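Local coordinates for protein short-chain type dehydrogenase/reductase (Mycobacterium ulcerans, PDB 3SVT) that probably catalyses an NAD-dependent oxidation or reduction, as a member of the short-chain dehydrogenase/reductase family, possibly in the breakdown of aromatic compounds, at residues A204-A209 / P222-V227. Residues are numbered along the deposited sequence; the frame is centred on the assembly and turned at random.
Sequences AITESA and PRQGEV
With chi1 at -66°, Q224 sets its CG beside the backbone N and anti to the carbonyl carbon; an extended chi2 of 178° then carries the amide to the backbone O of T206, whose CA lies 8.0 Å from the CA of Q224. The amide nitrogen NE2 of Q224 donates to the backbone O of T206 at 3.2 Å. Three measures show a well-directed bond: the N-H...O angle is 177°, the acceptor lies almost in the amide plane, and NE2 sits on a lone pair in the carbonyl plane of T206. Packing adds little: CB of T206 lies 3.8 Å from OE1 of Q224, and the two segments bury 89 Å² in all. In this Rossmann-type SDR fold, the bond joins the short helix 203-207, which follows strand 187-198, to the loop leading into the short strand 225-226. R198 on strand 187-198 supplies the other half of the grip: its NH1 hydrogen-bonds to OE1 of Q224, so both ends of the Q224 amide are engaged and its rotation is fixed. On the far side of Q224, its backbone O accepts a 2.9 Å hydrogen bond from R223 NH1, which also forms a salt bridge with D229.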
loop_
_atom_site.group_PDB
_atom_site.type_symbol
_atom_site.label_atom_id
_atom_site.label_comp_id
_atom_site.label_asym_id
_atom_site.label_seq_id
_atom_site.Cartn_x
_atom_site.Cartn_y
_atom_site.Cartn_z
ATOM N N ALA B 204 -24.334 -12.984 -14.973
ATOM C CA ALA B 204 -24.228 -14.318 -14.356
ATOM C C ALA B 204 -23.874 -14.206 -12.873
ATOM O O ALA B 204 -24.550 -14.804 -12.037
ATOM C CB ALA B 204 -23.199 -15.185 -15.083
ATOM N N ILE B 205 -22.826 -13.437 -12.557
ATOM C CA ILE B 205 -22.388 -13.220 -11.172
ATOM C C ILE B 205 -23.389 -12.359 -10.384
ATOM O O ILE B 205 -23.902 -12.809 -9.353
ATOM C CB ILE B 205 -20.986 -12.539 -11.105
ATOM N N THR B 206 -23.679 -11.146 -10.882
ATOM C CA THR B 206 -24.553 -10.180 -10.161
ATOM C C THR B 206 -25.935 -10.734 -9.802
ATOM O O THR B 206 -26.529 -10.313 -8.804
ATOM C CB THR B 206 -24.762 -8.809 -10.915
ATOM O OG1 THR B 206 -25.564 -8.986 -12.094
ATOM C CG2 THR B 206 -23.426 -8.151 -11.274
ATOM N N GLU B 207 -26.441 -11.664 -10.616
ATOM C CA GLU B 207 -27.758 -12.244 -10.378
ATOM C C GLU B 207 -27.733 -13.648 -9.742
ATOM O O GLU B 207 -28.790 -14.167 -9.385
ATOM C CB GLU B 207 -28.576 -12.242 -11.671
ATOM N N SER B 208 -26.549 -14.242 -9.572
ATOM C CA SER B 208 -26.437 -15.578 -8.943
ATOM C C SER B 208 -26.510 -15.471 -7.412
ATOM O O SER B 208 -25.913 -14.572 -6.821
ATOM C CB SER B 208 -25.153 -16.279 -9.375
ATOM O OG SER B 208 -24.585 -16.990 -8.298
ATOM N N ALA B 209 -27.241 -16.386 -6.778
ATOM C CA ALA B 209 -27.502 -16.304 -5.337
ATOM C C ALA B 209 -26.249 -16.417 -4.455
ATOM O O ALA B 209 -26.056 -15.619 -3.535
ATOM C CB ALA B 209 -28.527 -17.348 -4.924
ATOM N N PRO B 222 -24.641 -1.090 0.893
ATOM C CA PRO B 222 -25.601 -2.134 0.601
ATOM C C PRO B 222 -26.149 -2.156 -0.846
ATOM O O PRO B 222 -27.345 -2.346 -1.041
ATOM C CB PRO B 222 -26.722 -1.875 1.621
ATOM C CG PRO B 222 -26.339 -0.693 2.384
ATOM C CD PRO B 222 -25.285 0.024 1.609
ATOM N N ARG B 223 -25.290 -1.978 -1.846
ATOM C CA ARG B 223 -25.742 -2.092 -3.234
ATOM C C ARG B 223 -24.603 -2.516 -4.121
ATOM O O ARG B 223 -23.445 -2.532 -3.707
ATOM C CB ARG B 223 -26.338 -0.767 -3.754
ATOM C CG ARG B 223 -25.337 0.348 -4.023
ATOM C CD ARG B 223 -26.068 1.448 -4.744
ATOM N NE ARG B 223 -25.353 2.682 -5.005
ATOM C CZ ARG B 223 -24.540 2.938 -6.032
ATOM N NH1 ARG B 223 -24.175 2.000 -6.916
ATOM N NH2 ARG B 223 -24.036 4.159 -6.132
ATOM N N GLN B 224 -24.950 -2.841 -5.358
ATOM C CA GLN B 224 -23.982 -3.154 -6.386
ATOM C C GLN B 224 -23.648 -1.879 -7.155
ATOM O O GLN B 224 -24.415 -0.915 -7.149
ATOM C CB GLN B 224 -24.562 -4.207 -7.322
ATOM C CG GLN B 224 -24.786 -5.577 -6.623
ATOM C CD GLN B 224 -25.411 -6.631 -7.528
ATOM O OE1 GLN B 224 -26.169 -6.317 -8.447
ATOM N NE2 GLN B 224 -25.144 -7.896 -7.226
ATOM N N GLY B 225 -22.508 -1.875 -7.824
ATOM C CA GLY B 225 -22.093 -0.694 -8.599
ATOM C C GLY B 225 -22.876 -0.579 -9.888
ATOM O O GLY B 225 -23.518 -1.538 -10.328
ATOM N N GLU B 226 -22.829 0.614 -10.463
ATOM C CA GLU B 226 -23.479 0.933 -11.724
ATOM C C GLU B 226 -22.455 1.591 -12.609
ATOM O O GLU B 226 -21.515 2.235 -12.120
ATOM C CB GLU B 226 -24.670 1.876 -11.481
ATOM C CG GLU B 226 -25.776 1.301 -10.558
ATOM C CD GLU B 226 -26.556 0.145 -11.189
ATOM O OE1 GLU B 226 -26.472 -0.086 -12.420
ATOM O OE2 GLU B 226 -27.271 -0.538 -10.444
ATOM N N VAL B 227 -22.620 1.433 -13.910
ATOM C CA VAL B 227 -21.719 2.068 -14.880
ATOM C C VAL B 227 -21.565 3.590 -14.625
ATOM O O VAL B 227 -20.466 4.135 -14.726
ATOM C CB VAL B 227 -22.171 1.812 -16.329
ATOM C CG1 VAL B 227 -21.443 2.746 -17.277
ATOM C CG2 VAL B 227 -21.938 0.334 -16.728
#